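Local coordinates for catalase (Corynebacterium glutamicum atcc 13032, PDB 4B7H) that breaks down hydrogen peroxide to water and oxygen at a haem group, as a tetrameric enzyme that nitric oxide inhibits, at the interface of chains A and B and the interface of chains A and C. Sequence-based numbering; all coordinates share one arbitrary frame. Chains: chain A/B/C, Catalase.

Contact 1: the interface of chains A and B. Residues chain A 396-397, 399, 402; chain B 157, 161, 175, 178-179.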
# COMPACT_ATOMS: atom_id res chain seq x y z
N SER A 396 -5.65 -25.90 4.11
CA SER A 396 -5.45 -24.53 4.55
C SER A 396 -5.73 -24.36 6.05
O SER A 396 -5.61 -23.26 6.58
CB SER A 396 -6.40 -23.63 3.78
OG SER A 396 -7.73 -24.02 4.09
N TYR A 397 -6.09 -25.44 6.73
CA TYR A 397 -6.56 -25.36 8.11
C TYR A 397 -6.01 -26.56 8.87
O TYR A 397 -5.80 -27.62 8.28
CB TYR A 397 -8.10 -25.40 8.13
CG TYR A 397 -8.63 -26.71 7.55
CD1 TYR A 397 -8.69 -26.91 6.17
CD2 TYR A 397 -9.01 -27.76 8.39
CE1 TYR A 397 -9.13 -28.12 5.65
CE2 TYR A 397 -9.46 -28.98 7.87
CZ TYR A 397 -9.51 -29.15 6.50
OH TYR A 397 -9.94 -30.34 5.96
N PRO A 399 -6.86 -28.52 12.89
CA PRO A 399 -6.55 -29.91 12.52
C PRO A 399 -7.26 -30.34 11.25
O PRO A 399 -8.35 -29.85 10.95
CB PRO A 399 -7.08 -30.70 13.71
CG PRO A 399 -8.22 -29.85 14.22
CD PRO A 399 -7.69 -28.45 14.10
N TYR A 402 -5.45 -34.79 6.74
CA TYR A 402 -4.30 -35.03 5.87
C TYR A 402 -2.99 -35.10 6.67
O TYR A 402 -3.02 -35.42 7.86
CB TYR A 402 -4.24 -33.98 4.75
CG TYR A 402 -5.58 -33.77 4.08
CD1 TYR A 402 -6.01 -34.62 3.06
CD2 TYR A 402 -6.43 -32.74 4.47
CE1 TYR A 402 -7.26 -34.44 2.45
CE2 TYR A 402 -7.66 -32.55 3.87
CZ TYR A 402 -8.07 -33.39 2.86
OH TYR A 402 -9.29 -33.19 2.28
N ASP B 157 -7.76 -20.88 11.26
CA ASP B 157 -8.08 -22.22 10.79
C ASP B 157 -9.56 -22.32 10.47
O ASP B 157 -9.96 -22.79 9.40
CB ASP B 157 -7.71 -23.27 11.84
CG ASP B 157 -6.23 -23.33 12.09
OD1 ASP B 157 -5.47 -23.56 11.12
OD2 ASP B 157 -5.81 -23.11 13.25
N SER B 161 -11.32 -22.64 6.77
CA SER B 161 -12.18 -23.79 6.49
C SER B 161 -13.56 -23.40 5.96
O SER B 161 -14.21 -24.18 5.26
CB SER B 161 -12.29 -24.70 7.72
OG SER B 161 -13.25 -24.22 8.67
N MET B 175 -14.17 -29.87 3.78
CA MET B 175 -13.32 -29.01 4.59
C MET B 175 -14.04 -28.42 5.81
O MET B 175 -13.49 -28.42 6.91
CB MET B 175 -12.75 -27.89 3.72
CG MET B 175 -12.10 -26.79 4.53
SD MET B 175 -11.02 -25.68 3.60
CE MET B 175 -12.17 -24.90 2.49
N ASP B 178 -14.69 -31.42 8.23
CA ASP B 178 -13.43 -31.93 8.74
C ASP B 178 -12.93 -31.04 9.87
O ASP B 178 -12.55 -31.52 10.94
CB ASP B 178 -12.39 -32.02 7.61
CG ASP B 178 -11.13 -32.76 8.03
OD1 ASP B 178 -11.23 -33.79 8.73
OD2 ASP B 178 -10.02 -32.29 7.66
N PHE B 179 -12.96 -29.73 9.65
CA PHE B 179 -12.55 -28.82 10.71
C PHE B 179 -13.49 -28.88 11.92
O PHE B 179 -13.05 -29.02 13.06
CB PHE B 179 -12.44 -27.37 10.24
CG PHE B 179 -12.06 -26.44 11.35
CD1 PHE B 179 -10.73 -26.36 11.76
CD2 PHE B 179 -13.02 -25.71 12.03
CE1 PHE B 179 -10.36 -25.53 12.81
CE2 PHE B 179 -12.66 -24.89 13.09
CZ PHE B 179 -11.33 -24.81 13.48
O HOH W 1 -5.04 -21.56 9.16
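The ring of A:Tyr397 lies with one face on a shallow bed made by B:Met175, B:Phe179 and B:Ser161, where two helices of chain B, 155-162 and 173-182, run close together. B:Met175 packs on the ring: its CG methylene sits over the rim, 3.4 Å from A:Tyr397 CE1, and the sulfur SD stays beside the same edge, the chain bending at its last torsion (chi3 64°). Nearer the opposite rim, the B:Phe179 CB lies 3.9 Å from A:Tyr397 CD2, and the two side chains run past each other in opposite directions. B:Ser161 offers its CB to the ring root, and A:Pro399 CD, in a residue that follows a cis peptide bond, lies loosely near B:Phe179 CE1.

Outward, the phenol hydroxyl OH of A:Tyr397 donates a hydrogen bond of 2.6 Å to the carboxylate oxygen OD2 of B:Asp178. It uses the anti lone pair of that oxygen, and ring and carboxylate stand nearly perpendicular (82°), which probably helps to fix the rotation of both groups. At the other end of the tyrosine, a water bridges the chains, 3.1 Å from the backbone O of A:Ser396 and 2.8 Å from B:Asp157 OD1.

Contact 2: the interface of chains A and C. Residues chain A 59-60, 62-63; chain C 68, 156, 159-160.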
# COMPACT_ATOMS: atom_id res chain seq x y z
N PHE A 59 9.84 3.48 -12.46
CA PHE A 59 10.72 4.48 -11.85
C PHE A 59 9.99 5.20 -10.71
O PHE A 59 10.55 5.38 -9.62
CB PHE A 59 11.14 5.48 -12.93
CG PHE A 59 11.85 6.69 -12.41
CD1 PHE A 59 13.22 6.67 -12.20
CD2 PHE A 59 11.15 7.86 -12.15
CE1 PHE A 59 13.88 7.79 -11.74
CE2 PHE A 59 11.80 8.99 -11.69
CZ PHE A 59 13.17 8.96 -11.48
N ASN A 60 8.73 5.57 -10.95
CA ASN A 60 7.92 6.31 -9.99
C ASN A 60 7.66 5.52 -8.71
O ASN A 60 7.26 6.10 -7.71
CB ASN A 60 6.56 6.68 -10.58
CG ASN A 60 6.58 7.93 -11.44
OD1 ASN A 60 5.66 8.17 -12.25
ND2 ASN A 60 7.60 8.76 -11.27
N GLU A 62 9.97 3.21 -7.35
CA GLU A 62 11.21 2.64 -6.82
C GLU A 62 11.35 2.75 -5.31
O GLU A 62 11.88 1.85 -4.67
CB GLU A 62 12.43 3.27 -7.48
CG GLU A 62 12.59 2.81 -8.90
CD GLU A 62 13.85 3.28 -9.59
OE1 GLU A 62 14.83 3.68 -8.91
OE2 GLU A 62 13.86 3.23 -10.84
N ASN A 63 10.89 3.87 -4.75
CA ASN A 63 11.09 4.11 -3.32
C ASN A 63 10.05 3.42 -2.46
O ASN A 63 8.90 3.26 -2.87
CB ASN A 63 11.09 5.61 -3.01
CG ASN A 63 12.36 6.31 -3.45
OD1 ASN A 63 13.42 5.68 -3.60
ND2 ASN A 63 12.27 7.61 -3.64
N ILE C 68 10.95 10.48 -5.68
CA ILE C 68 12.05 10.26 -6.62
C ILE C 68 11.80 11.05 -7.90
O ILE C 68 10.81 10.84 -8.58
CB ILE C 68 12.30 8.75 -6.93
CG1 ILE C 68 13.40 8.58 -7.99
CG2 ILE C 68 11.02 8.02 -7.38
CD1 ILE C 68 13.90 7.14 -8.16
N PRO C 156 14.60 8.50 -16.54
CA PRO C 156 15.02 7.55 -15.50
C PRO C 156 16.50 7.15 -15.61
O PRO C 156 17.13 6.87 -14.59
CB PRO C 156 14.11 6.35 -15.74
CG PRO C 156 12.87 6.97 -16.33
CD PRO C 156 13.43 7.99 -17.27
N ILE C 159 18.38 10.03 -13.88
CA ILE C 159 18.23 10.02 -12.43
C ILE C 159 18.93 8.81 -11.79
O ILE C 159 19.61 8.96 -10.77
CB ILE C 159 16.75 10.13 -12.01
CG1 ILE C 159 16.17 11.46 -12.49
CG2 ILE C 159 16.60 9.98 -10.49
CD1 ILE C 159 16.86 12.69 -11.90
N HIS C 160 18.81 7.46 -12.35
CA HIS C 160 19.66 6.42 -11.78
C HIS C 160 21.12 6.87 -11.90
O HIS C 160 21.91 6.72 -10.95
CB HIS C 160 19.53 5.09 -12.54
CG HIS C 160 18.17 4.45 -12.50
ND1 HIS C 160 17.75 3.43 -13.34
CD2 HIS C 160 17.11 4.74 -11.71
CE1 HIS C 160 16.50 3.10 -13.02
NE2 HIS C 160 16.09 3.90 -12.06
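C:Ile68 and A:Phe59 bury the most surface in this patch, and they meet each other. The CG1 branch of the isoleucine lies over one face of the phenyl ring, toward its CE1/CZ rim, CG1 being 3.5 Å from A:Phe59 CZ, while its terminal CD1 turns toward CE1 of the ring and the acid end of A:Glu62. The other branch, CG2, points at the backbone O of A:Phe59. The amide ND2 of A:Asn63 closes over C:Ile68 CB from a further side, so that this apolar side chain is enclosed by chain A on several flanks.

A:Phe59 reaches this position with CG anti to its backbone N (chi1 170°), which swings the ring out between C:Ile68 and helix 155-162 of chain C. There C:Pro156 comes over the opposite face, its CB 3.7 Å from A:Phe59 CD1, so the ring is held between isoleucine and proline. The CG2 methyl of C:Ile159 meets the ring in its plane, at the edge, 3.7 Å from CE1.

A:Glu62 adds the polar clasp. Its carboxylate OE2 accepts a hydrogen bond of 2.6 Å from C:His160 NE2, through the syn lone pair and close to the imidazole plane, although the two planes are turned 40° apart. The negative carboxylate would probably favour a positively charged imidazole.

In the fold, the end of helix 50-59 and the turn after it dock on the loop just before C:His70, the distal haem histidine, and on the helix that begins with C:Phe155, a residue of the nitric oxide pocket.

Contact 3: the interface of chains A and C. Residues chain A 36, 38, 41, 44-45; chain C 151, 343, 346.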
# COMPACT_ATOMS: atom_id res chain seq x y z
N SER A 36 11.07 8.92 -27.49
CA SER A 36 9.66 8.54 -27.31
C SER A 36 8.84 8.83 -28.56
O SER A 36 9.24 9.65 -29.41
CB SER A 36 9.06 9.23 -26.07
OG SER A 36 9.19 10.64 -26.14
N THR A 38 5.90 10.08 -31.06
CA THR A 38 5.05 11.26 -31.20
C THR A 38 4.23 11.18 -32.48
O THR A 38 4.57 10.43 -33.41
CB THR A 38 5.90 12.55 -31.19
OG1 THR A 38 6.91 12.48 -32.21
CG2 THR A 38 6.59 12.76 -29.82
N PRO A 41 6.99 14.47 -35.92
CA PRO A 41 8.17 14.84 -35.12
C PRO A 41 7.92 15.98 -34.13
O PRO A 41 8.49 15.98 -33.04
CB PRO A 41 9.19 15.27 -36.18
CG PRO A 41 8.80 14.48 -37.40
CD PRO A 41 7.29 14.47 -37.37
N PRO A 44 2.25 15.89 -30.65
CA PRO A 44 2.17 15.48 -29.25
C PRO A 44 2.69 14.06 -29.03
O PRO A 44 2.63 13.21 -29.93
CB PRO A 44 0.67 15.52 -28.96
CG PRO A 44 0.04 15.26 -30.30
CD PRO A 44 0.92 15.99 -31.28
N ASN A 45 3.19 13.82 -27.82
CA ASN A 45 3.50 12.47 -27.40
C ASN A 45 2.23 11.62 -27.41
O ASN A 45 1.17 12.06 -26.95
CB ASN A 45 4.13 12.47 -26.01
CG ASN A 45 5.63 12.63 -26.08
OD1 ASN A 45 6.37 11.65 -25.99
ND2 ASN A 45 6.08 13.86 -26.27
N ASP C 151 14.04 14.46 -23.96
CA ASP C 151 13.06 13.40 -24.15
C ASP C 151 12.87 12.66 -22.83
O ASP C 151 13.84 12.22 -22.21
CB ASP C 151 13.51 12.45 -25.27
CG ASP C 151 12.37 11.66 -25.86
OD1 ASP C 151 11.57 11.10 -25.08
OD2 ASP C 151 12.25 11.59 -27.11
N ARG C 343 8.88 17.43 -25.34
CA ARG C 343 8.60 16.04 -24.98
C ARG C 343 8.88 15.75 -23.51
O ARG C 343 8.28 14.84 -22.92
CB ARG C 343 9.39 15.08 -25.85
CG ARG C 343 9.08 15.22 -27.32
CD ARG C 343 9.92 14.27 -28.12
NE ARG C 343 9.86 14.59 -29.54
CZ ARG C 343 10.66 14.07 -30.46
NH1 ARG C 343 11.58 13.18 -30.10
NH2 ARG C 343 10.54 14.42 -31.74
N GLN C 346 5.77 16.92 -21.79
CA GLN C 346 4.65 16.02 -22.02
C GLN C 346 4.75 14.74 -21.17
O GLN C 346 3.75 14.27 -20.66
CB GLN C 346 4.47 15.75 -23.52
CG GLN C 346 4.15 17.05 -24.28
CD GLN C 346 3.30 16.86 -25.52
OE1 GLN C 346 2.85 15.75 -25.84
NE2 GLN C 346 3.07 17.95 -26.25
O HOH W 2 0.40 14.35 -25.41
O HOH W 3 8.98 12.20 -23.43
O HOH W 4 7.68 16.45 -30.17
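C:Arg343 reaches across the chain A segment with its chain extended from CG to NE, and A:Asn45 crosses it at about a right angle. The amide plane stands 75° from the guanidinium plane, and the amide ND2 rests against the aliphatic part, 3.5 Å from C:Arg343 CG. A:Thr38 also crosses the arginine nearly perpendicularly, its CG2 methyl meeting CD and NE. Beyond these crossings the guanidinium presents its edge to A:Pro41: NH2 donates to the backbone O at 2.9 Å, in the carbonyl plane and on a lone pair. A water joins NE to this same oxygen, which is thus gripped directly and through solvent.

A:Ser36 meets the C:Asp151 carboxylate with two donors. Its backbone N is 2.9 Å from OD2 and its hydroxyl OG 2.6 Å from OD1, both on the syn side but tilted from the carboxylate plane. OG also lies 3.0 Å from A:Asn45 OD1; its single hydrogen must be shared or alternate between the two acceptors.

C:Gln346 runs obliquely to A:Asn45, their amide planes 59° apart. Its OE1 takes the backbone N of A:Asn45 at 2.8 Å, with the donor above the carbonyl plane, and a water links OE1 to A:Asn45 O.

Largely polar and partly water-mediated, the contact holds the N-terminal arm of one subunit along its neighbour and so probably helps to hold the tetramer together.

Contact 4: the interface of chains A and C. Residues chain A 53, 56-57, 60-61; chain C 350-351, 354-355.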
# COMPACT_ATOMS: atom_id res chain seq x y z
N ILE A 53 5.78 4.54 -20.84
CA ILE A 53 4.93 4.56 -19.66
C ILE A 53 5.40 3.52 -18.63
O ILE A 53 5.43 3.79 -17.43
CB ILE A 53 3.44 4.40 -20.01
CG1 ILE A 53 3.00 5.51 -20.97
CG2 ILE A 53 2.59 4.37 -18.74
CD1 ILE A 53 3.29 6.91 -20.47
N LEU A 56 8.68 4.90 -16.97
CA LEU A 56 8.38 5.99 -16.05
C LEU A 56 7.62 5.50 -14.83
O LEU A 56 7.91 5.93 -13.71
CB LEU A 56 7.58 7.09 -16.74
CG LEU A 56 8.29 7.92 -17.82
CD1 LEU A 56 7.30 8.87 -18.47
CD2 LEU A 56 9.47 8.68 -17.23
N ALA A 57 6.65 4.62 -15.04
CA ALA A 57 5.78 4.17 -13.95
C ALA A 57 6.52 3.30 -12.94
O ALA A 57 6.27 3.39 -11.74
CB ALA A 57 4.56 3.44 -14.49
N ASN A 60 8.73 5.57 -10.95
CA ASN A 60 7.92 6.31 -9.99
C ASN A 60 7.66 5.52 -8.71
O ASN A 60 7.26 6.10 -7.71
CB ASN A 60 6.56 6.68 -10.58
CG ASN A 60 6.58 7.93 -11.44
OD1 ASN A 60 5.66 8.17 -12.25
ND2 ASN A 60 7.60 8.76 -11.27
N ARG A 61 7.85 4.20 -8.77
CA ARG A 61 7.54 3.31 -7.66
C ARG A 61 8.79 2.66 -7.05
O ARG A 61 8.69 1.69 -6.30
CB ARG A 61 6.51 2.26 -8.10
CG ARG A 61 5.17 2.92 -8.36
CD ARG A 61 4.18 2.00 -9.08
NE ARG A 61 2.90 2.68 -9.19
CZ ARG A 61 2.64 3.66 -10.06
NH1 ARG A 61 3.54 4.02 -10.97
NH2 ARG A 61 1.45 4.26 -10.04
N PHE C 350 2.22 13.36 -17.36
CA PHE C 350 1.82 12.05 -16.85
C PHE C 350 2.45 11.70 -15.50
O PHE C 350 1.78 11.22 -14.60
CB PHE C 350 2.19 10.94 -17.85
CG PHE C 350 2.14 9.57 -17.24
CD1 PHE C 350 0.92 9.01 -16.89
CD2 PHE C 350 3.30 8.88 -16.95
CE1 PHE C 350 0.85 7.77 -16.29
CE2 PHE C 350 3.25 7.63 -16.34
CZ PHE C 350 2.01 7.07 -16.02
N ALA C 351 3.76 11.92 -15.38
CA ALA C 351 4.55 11.28 -14.33
C ALA C 351 4.28 11.69 -12.88
O ALA C 351 4.43 10.86 -11.98
CB ALA C 351 6.04 11.46 -14.63
N ASP C 354 1.04 10.24 -11.41
CA ASP C 354 1.29 8.81 -11.31
C ASP C 354 2.09 8.49 -10.04
O ASP C 354 1.70 7.62 -9.25
CB ASP C 354 2.01 8.28 -12.55
CG ASP C 354 2.28 6.79 -12.46
OD1 ASP C 354 1.31 6.02 -12.37
OD2 ASP C 354 3.47 6.38 -12.46
N GLN C 355 3.19 9.21 -9.81
CA GLN C 355 3.96 8.94 -8.61
C GLN C 355 3.17 9.28 -7.34
O GLN C 355 3.25 8.55 -6.35
CB GLN C 355 5.32 9.66 -8.59
CG GLN C 355 6.11 9.29 -7.33
CD GLN C 355 7.57 9.68 -7.31
OE1 GLN C 355 8.15 9.85 -6.24
NE2 GLN C 355 8.19 9.77 -8.48
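C:Asp354 pushes its side chain toward A:Asn60 and A:Arg61, and its atoms can be followed outward. CB faces the A:Asn60 side-chain amide. CG lies opposite the backbone N (chi1 180°), which carries the carboxylate out toward A:Arg61, and stands at the edge of the guanidinium, whose plane is turned 46° from the carboxylate. The outer oxygens are gripped end-on by two nitrogens: OD2 accepts from NH1 at 2.8 Å on its syn side, tilted 28° from the carboxylate plane, whereas OD1 accepts from NH2 at 2.9 Å from above that plane. This salt bridge is steadied from behind, since A:Arg61 NH1 also donates to the backbone O of A:Ala57 at 2.9 Å. OD2 further touches the A:Ala57 backbone and CB.

The modelled amide of A:Asn60 is doubtful. OD1 faces two acceptors, C:Asp354 OD2 and C:Ala351 O, and ND2 faces the donor C:Gln355 NE2; exchanging its O and N would probably turn these pairs into hydrogen bonds.

On the apolar side, A:Ile53 CD1 lies over one face of the C:Phe350 ring, toward the rim, while its CG2 meets CZ at 3.9 Å.

Helix 50-59 of chain A and the turn after it thus lie on helix 343-359 of chain C, the helix that carries C:Tyr352, the proximal haem ligand.

Contacts 2, 3 and 4 join chains A and C. Between C-alpha centres, contacts 2 and 4 lie about 9 Å apart; they share A:Asn60 and helix 50-59, which thus reaches distal-side and proximal-side haem elements of chain C. Contact 3, about 16 Å from contact 4, engages the start of helix 343-359 of chain C, whose middle serves contact 4. Contact 1, about 43 to 57 Å from the others, joins chains A and B through helix 155-162 of chain B, whose copy in chain C serves contact 2. Each has a symmetry twin; together they tie the tetramer, contacts 2 and 4 through elements that also line the haem pocket.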